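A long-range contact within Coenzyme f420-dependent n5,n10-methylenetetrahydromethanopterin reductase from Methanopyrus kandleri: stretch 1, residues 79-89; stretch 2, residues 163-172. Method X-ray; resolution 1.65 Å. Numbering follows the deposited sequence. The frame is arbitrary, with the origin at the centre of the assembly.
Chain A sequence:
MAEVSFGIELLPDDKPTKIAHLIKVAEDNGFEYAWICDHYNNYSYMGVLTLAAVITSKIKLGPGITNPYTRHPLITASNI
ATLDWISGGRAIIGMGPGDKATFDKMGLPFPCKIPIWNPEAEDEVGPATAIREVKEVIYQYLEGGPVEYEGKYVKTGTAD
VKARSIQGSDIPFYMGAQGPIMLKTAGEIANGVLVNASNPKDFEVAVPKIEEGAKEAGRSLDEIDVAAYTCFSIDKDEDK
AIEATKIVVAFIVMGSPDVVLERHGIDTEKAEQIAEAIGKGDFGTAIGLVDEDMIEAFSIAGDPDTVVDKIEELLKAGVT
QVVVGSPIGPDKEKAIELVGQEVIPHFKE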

ATOM      1  N   ASN A  79      -2.853 -19.087   1.621  1.00 14.75           N
ATOM      2  CA  ASN A  79      -1.854 -18.049   1.262  1.00 15.93           C
ATOM      3  C   ASN A  79      -1.962 -17.703  -0.220  1.00 14.77           C
ATOM      4  O   ASN A  79      -2.051 -16.529  -0.583  1.00 15.33           O
ATOM      5  CB  ASN A  79      -0.423 -18.503   1.506  1.00 16.93           C
ATOM      6  CG  ASN A  79      -0.097 -18.599   2.945  1.00 21.08           C
ATOM      7  OD1 ASN A  79      -0.828 -18.074   3.759  1.00 21.86           O
ATOM      8  ND2 ASN A  79       1.028 -19.242   3.285  1.00 22.42           N
ATOM      9  N   ILE A  80      -1.964 -18.732  -1.070  1.00 16.64           N
ATOM     10  CA  ILE A  80      -2.035 -18.484  -2.506  1.00 15.08           C
ATOM     11  C   ILE A  80      -3.327 -17.804  -2.919  1.00 15.48           C
ATOM     12  O   ILE A  80      -3.297 -16.833  -3.721  1.00 14.45           O
ATOM     13  CB  ILE A  80      -1.829 -19.812  -3.293  1.00 16.23           C
ATOM     14  CG1 ILE A  80      -0.451 -20.370  -2.952  1.00 16.16           C
ATOM     15  CG2 ILE A  80      -2.095 -19.591  -4.785  1.00 17.72           C
ATOM     16  CD1 ILE A  80       0.723 -19.479  -3.362  1.00 19.19           C
ATOM     17  N   ALA A  81      -4.474 -18.238  -2.385  1.00 15.24           N
ATOM     18  CA  ALA A  81      -5.707 -17.594  -2.733  1.00 13.44           C
ATOM     19  C   ALA A  81      -5.712 -16.115  -2.275  1.00 13.78           C
ATOM     20  O   ALA A  81      -6.253 -15.254  -2.964  1.00 14.01           O
ATOM     21  CB  ALA A  81      -6.899 -18.334  -2.112  1.00 14.14           C
ATOM     22  N   THR A  82      -5.082 -15.852  -1.133  1.00 13.95           N
ATOM     23  CA  THR A  82      -5.066 -14.486  -0.555  1.00 13.64           C
ATOM     24  C   THR A  82      -4.185 -13.580  -1.413  1.00 14.59           C
ATOM     25  O   THR A  82      -4.593 -12.479  -1.752  1.00 15.37           O
ATOM     26  CB  THR A  82      -4.583 -14.542   0.906  1.00 15.41           C
ATOM     27  OG1 THR A  82      -5.464 -15.412   1.638  1.00 13.28           O
ATOM     28  CG2 THR A  82      -4.632 -13.125   1.584  1.00 13.69           C
ATOM     29  N   LEU A  83      -2.971 -14.053  -1.712  1.00 14.95           N
ATOM     30  CA  LEU A  83      -2.060 -13.303  -2.582  1.00 14.06           C
ATOM     31  C   LEU A  83      -2.751 -13.072  -3.919  1.00 14.82           C
ATOM     32  O   LEU A  83      -2.657 -11.978  -4.475  1.00 14.24           O
ATOM     33  CB  LEU A  83      -0.790 -14.084  -2.837  1.00 14.28           C
ATOM     34  CG  LEU A  83       0.247 -13.408  -3.748  1.00 17.05           C
ATOM     35  CD1 LEU A  83       0.651 -12.018  -3.205  1.00 17.84           C
ATOM     36  CD2 LEU A  83       1.492 -14.290  -3.786  1.00 18.35           C
ATOM     37  N   ASP A  84      -3.437 -14.084  -4.467  1.00 13.85           N
ATOM     38  CA  ASP A  84      -4.109 -13.879  -5.762  1.00 14.34           C
ATOM     39  C   ASP A  84      -5.188 -12.789  -5.690  1.00 15.17           C
ATOM     40  O   ASP A  84      -5.310 -11.932  -6.578  1.00 15.12           O
ATOM     41  CB  ASP A  84      -4.789 -15.175  -6.224  1.00 14.18           C
ATOM     42  CG  ASP A  84      -5.141 -15.134  -7.685  1.00 16.91           C
ATOM     43  OD1 ASP A  84      -6.319 -15.360  -8.023  1.00 16.57           O
ATOM     44  OD2 ASP A  84      -4.200 -14.849  -8.481  1.00 15.07           O
ATOM     45  N   TRP A  85      -5.996 -12.825  -4.637  1.00 14.10           N
ATOM     46  CA  TRP A  85      -7.057 -11.848  -4.508  1.00 13.84           C
ATOM     47  C   TRP A  85      -6.470 -10.429  -4.346  1.00 13.44           C
ATOM     48  O   TRP A  85      -6.869  -9.475  -5.043  1.00 14.16           O
ATOM     49  CB  TRP A  85      -7.942 -12.209  -3.296  1.00 13.90           C
ATOM     50  CG  TRP A  85      -9.199 -11.387  -3.266  1.00 13.59           C
ATOM     51  CD1 TRP A  85     -10.447 -11.752  -3.755  1.00 15.07           C
ATOM     52  CD2 TRP A  85      -9.335 -10.062  -2.749  1.00 14.55           C
ATOM     53  NE1 TRP A  85     -11.343 -10.710  -3.564  1.00 15.82           N
ATOM     54  CE2 TRP A  85     -10.688  -9.669  -2.954  1.00 14.28           C
ATOM     55  CE3 TRP A  85      -8.450  -9.154  -2.140  1.00 14.39           C
ATOM     56  CZ2 TRP A  85     -11.170  -8.406  -2.562  1.00 15.44           C
ATOM     57  CZ3 TRP A  85      -8.925  -7.897  -1.765  1.00 14.49           C
ATOM     58  CH2 TRP A  85     -10.273  -7.532  -1.974  1.00 15.37           C
ATOM     59  N   ILE A  86      -5.546 -10.264  -3.406  1.00 12.39           N
ATOM     60  CA  ILE A  86      -4.959  -8.950  -3.198  1.00 12.02           C
ATOM     61  C   ILE A  86      -4.249  -8.379  -4.430  1.00 12.97           C
ATOM     62  O   ILE A  86      -4.319  -7.179  -4.683  1.00 14.67           O
ATOM     63  CB  ILE A  86      -3.985  -9.000  -1.998  1.00 13.25           C
ATOM     64  CG1 ILE A  86      -4.825  -9.250  -0.723  1.00 14.69           C
ATOM     65  CG2 ILE A  86      -3.278  -7.640  -1.835  1.00 13.88           C
ATOM     66  CD1 ILE A  86      -3.993  -9.500   0.536  1.00 14.87           C
ATOM     67  N   SER A  87      -3.608  -9.259  -5.223  1.00 12.53           N
ATOM     68  CA  SER A  87      -2.875  -8.827  -6.416  1.00 13.18           C
ATOM     69  C   SER A  87      -3.776  -8.672  -7.643  1.00 13.78           C
ATOM     70  O   SER A  87      -3.266  -8.311  -8.701  1.00 14.61           O
ATOM     71  CB  SER A  87      -1.751  -9.808  -6.759  1.00 13.58           C
ATOM     72  OG  SER A  87      -2.314 -11.051  -7.200  1.00 13.67           O
ATOM     73  N   GLY A  88      -5.075  -8.914  -7.525  1.00 14.43           N
ATOM     74  CA  GLY A  88      -5.943  -8.753  -8.711  1.00 16.49           C
ATOM     75  C   GLY A  88      -5.753  -9.880  -9.737  1.00 17.21           C
ATOM     76  O   GLY A  88      -5.902  -9.673 -10.956  1.00 17.12           O
ATOM     77  N   GLY A  89      -5.404 -11.059  -9.233  1.00 16.11           N
ATOM     78  CA  GLY A  89      -5.284 -12.257 -10.065  1.00 15.63           C
ATOM     79  C   GLY A  89      -3.943 -12.484 -10.709  1.00 15.36           C
ATOM     80  O   GLY A  89      -3.887 -12.947 -11.888  1.00 18.63           O
ATOM     81  N   ALA A 163     -12.582 -18.344   1.588  1.00 20.44           N
ATOM     82  CA  ALA A 163     -11.724 -17.448   0.790  1.00 18.74           C
ATOM     83  C   ALA A 163     -11.809 -17.762  -0.687  1.00 20.26           C
ATOM     84  O   ALA A 163     -11.826 -18.944  -1.089  1.00 21.80           O
ATOM     85  CB  ALA A 163     -10.269 -17.569   1.251  1.00 18.25           C
ATOM     86  N   ARG A 164     -11.901 -16.718  -1.491  1.00 19.14           N
ATOM     87  CA  ARG A 164     -11.915 -16.932  -2.916  1.00 20.34           C
ATOM     88  C   ARG A 164     -10.759 -16.177  -3.572  1.00 19.45           C
ATOM     89  O   ARG A 164     -10.438 -15.034  -3.213  1.00 17.94           O
ATOM     90  CB  ARG A 164     -13.232 -16.479  -3.542  1.00 23.60           C
ATOM     91  CG  ARG A 164     -14.411 -17.448  -3.256  1.00 26.99           C
ATOM     92  CD  ARG A 164     -14.192 -18.820  -3.921  1.00 32.17           C
ATOM     93  NE  ARG A 164     -15.321 -19.727  -3.665  1.00 33.46           N
ATOM     94  CZ  ARG A 164     -15.520 -20.389  -2.528  1.00 35.44           C
ATOM     95  NH1 ARG A 164     -16.589 -21.193  -2.380  1.00 37.30           N
ATOM     96  NH2 ARG A 164     -14.634 -20.298  -1.554  1.00 35.64           N
ATOM     97  N   SER A 165     -10.140 -16.829  -4.553  1.00 18.93           N
ATOM     98  CA  SER A 165      -9.079 -16.206  -5.332  1.00 17.51           C
ATOM     99  C   SER A 165      -9.754 -15.522  -6.522  1.00 19.05           C
ATOM    100  O   SER A 165     -10.979 -15.487  -6.597  1.00 20.77           O
ATOM    101  CB  SER A 165      -8.120 -17.279  -5.869  1.00 17.17           C
ATOM    102  OG  SER A 165      -8.826 -18.172  -6.745  1.00 17.11           O
ATOM    103  N   ILE A 166      -8.972 -15.004  -7.457  0.70 17.58           N
ATOM    104  CA  ILE A 166      -9.560 -14.398  -8.652  0.70 18.14           C
ATOM    105  C   ILE A 166      -9.367 -15.333  -9.842  0.70 19.21           C
ATOM    106  O   ILE A 166     -10.309 -15.572 -10.608  0.70 19.12           O
ATOM    107  CB  ILE A 166      -8.945 -13.011  -8.867  0.70 17.35           C
ATOM    108  CG1 ILE A 166      -9.564 -12.085  -7.822  0.70 15.78           C
ATOM    109  CG2 ILE A 166      -9.182 -12.475 -10.329  0.70 16.18           C
ATOM    110  CD1 ILE A 166      -8.899 -10.799  -7.709  0.70 15.28           C
ATOM    111  N   GLN A 167      -8.178 -15.913  -9.977  1.00 19.33           N
ATOM    112  CA  GLN A 167      -7.940 -16.828 -11.108  1.00 19.95           C
ATOM    113  C   GLN A 167      -8.478 -18.229 -10.849  1.00 21.10           C
ATOM    114  O   GLN A 167      -8.547 -19.030 -11.790  1.00 20.71           O
ATOM    115  CB  GLN A 167      -6.454 -17.018 -11.375  1.00 20.08           C
ATOM    116  CG  GLN A 167      -5.694 -15.772 -11.671  1.00 21.71           C
ATOM    117  CD  GLN A 167      -4.239 -16.107 -11.937  1.00 24.04           C
ATOM    118  OE1 GLN A 167      -3.877 -16.521 -13.048  1.00 26.54           O
ATOM    119  NE2 GLN A 167      -3.393 -15.982 -10.908  1.00 18.02           N
ATOM    120  N   GLY A 168      -8.828 -18.549  -9.600  1.00 20.47           N
ATOM    121  CA  GLY A 168      -9.278 -19.918  -9.319  1.00 21.11           C
ATOM    122  C   GLY A 168      -8.241 -20.960  -9.772  1.00 21.81           C
ATOM    123  O   GLY A 168      -7.039 -20.803  -9.539  1.00 20.30           O
ATOM    124  N   SER A 169      -8.682 -22.048 -10.401  0.70 22.84           N
ATOM    125  CA  SER A 169      -7.717 -23.044 -10.831  0.70 23.47           C
ATOM    126  C   SER A 169      -6.815 -22.622 -11.997  0.70 23.84           C
ATOM    127  O   SER A 169      -5.947 -23.396 -12.404  0.70 25.66           O
ATOM    128  CB  SER A 169      -8.421 -24.373 -11.140  0.70 25.66           C
ATOM    129  OG  SER A 169      -9.368 -24.183 -12.156  0.70 24.88           O
ATOM    130  N   ASP A 170      -6.996 -21.409 -12.526  1.00 22.57           N
ATOM    131  CA  ASP A 170      -6.121 -20.901 -13.597  1.00 22.04           C
ATOM    132  C   ASP A 170      -4.763 -20.468 -13.007  1.00 21.08           C
ATOM    133  O   ASP A 170      -3.831 -20.147 -13.759  1.00 21.00           O
ATOM    134  CB  ASP A 170      -6.744 -19.713 -14.334  1.00 24.19           C
ATOM    135  CG  ASP A 170      -7.829 -20.132 -15.303  1.00 29.43           C
ATOM    136  OD1 ASP A 170      -8.505 -19.239 -15.857  1.00 32.55           O
ATOM    137  OD2 ASP A 170      -7.988 -21.352 -15.515  1.00 30.48           O
ATOM    138  N   ILE A 171      -4.646 -20.416 -11.668  1.00 19.16           N
ATOM    139  CA  ILE A 171      -3.336 -20.076 -11.086  1.00 17.38           C
ATOM    140  C   ILE A 171      -2.334 -21.124 -11.539  1.00 18.67           C
ATOM    141  O   ILE A 171      -2.582 -22.325 -11.409  1.00 18.83           O
ATOM    142  CB  ILE A 171      -3.388 -20.078  -9.522  1.00 17.04           C
ATOM    143  CG1 ILE A 171      -4.307 -18.949  -9.077  1.00 17.88           C
ATOM    144  CG2 ILE A 171      -1.973 -19.886  -8.938  1.00 19.63           C
ATOM    145  CD1 ILE A 171      -4.416 -18.815  -7.522  1.00 17.20           C
ATOM    146  N   PRO A 172      -1.203 -20.697 -12.113  1.00 18.62           N
ATOM    147  CA  PRO A 172      -0.193 -21.658 -12.582  1.00 19.96           C
ATOM    148  C   PRO A 172       0.530 -22.383 -11.478  1.00 20.88           C
ATOM    149  O   PRO A 172       0.876 -21.800 -10.460  1.00 19.03           O
ATOM    150  CB  PRO A 172       0.788 -20.807 -13.386  1.00 21.72           C
ATOM    151  CG  PRO A 172       0.078 -19.515 -13.659  1.00 23.54           C
ATOM    152  CD  PRO A 172      -0.805 -19.312 -12.409  1.00 20.68           C
TER

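A single carboxylate, that of Asp-84, takes all three hydrogen bonds that cross between the helix of the first stretch and the loop of the second. Its OD1 accepts two consecutive backbone amides, from Ile-166 N at 2.7 Å and from Gln-167 N at 2.8 Å, the latter almost linear at 173° and the former more bent at 150°. Its OD2 accepts the side-chain amide of the same glutamine, with Gln-167 NE2 lying 2.8 Å from Asp-84 OD2, again at 173°. The acid is thus gripped at both oxygens.

The arrangement depends on where each side chain starts. Asp-84 lies in the last turns of the helix, its CA-to-CB bond directed toward the loop, and a t rotamer (chi1 -164°) carries the carboxylate to the amides of Ile-166 and Gln-167. Gln-167 leaves its backbone sideways, but with chi1 m and chi2 t its extended chain brings the terminal amide nearer the helix. Aspartate suits a place where the acid must serve amides of the backbone and of a side chain together, and the buried setting makes such neutral N-H donors valuable to its charge. The loop also holds its own shape here: a weak hydrogen bond from Gly-168 N to Ser-165 OG, 2.9 Å long, reaches back three positions, while Ser-165 CB packs 3.4 Å from Asp-84 OD1.

Other packing contacts flank this polar centre. Ile-171 points toward the helix, and its CD1 reaches Ile-80 CG2 at 3.7 Å and Asp-84 CG at 3.8 Å, so the isoleucine covers the carbon of the carboxylate as well as a greasy neighbour one helical turn earlier. The CA atoms of Ala-81 and Ser-165 lie 4.5 Å apart, the closer of the two register pairs, and the alanine is small enough to fit here, with Ala-81 CB 4.1 Å from Ser-165 CB. Trp-85, also t at chi1, meets the loop with its five-membered ring: Trp-85 CD1 is 3.3 Å from Arg-164 O and 4.2 Å from Ile-166 CG1. The arginine contributes this carbonyl while its CA-to-CB bond points away from the helix.

Ile-166 has the largest area covered by the opposing stretch, 80 Å² of it. Its chi1 m, chi2 t conformation brings Ile-166 CD1 to the turn that follows the helix, 3.6 Å from Trp-85 O and 3.7 Å from Gly-88 CA. There the chain closes in a Schellman motif, in which Gly-89 N donates to Asp-84 O at 2.8 Å and Gly-88 N to Trp-85 O at 3.1 Å. The positive phi of Gly-88 favours glycine. Gly-89 is more tightly constrained: a CB would be jammed against the preceding carbonyl oxygen and would lie only 3.0 Å from Ile-166 CG2, a clash. At Gly-89 the absence of a side chain leaves room for Ile-166, and the two stretches together bury 498 Å².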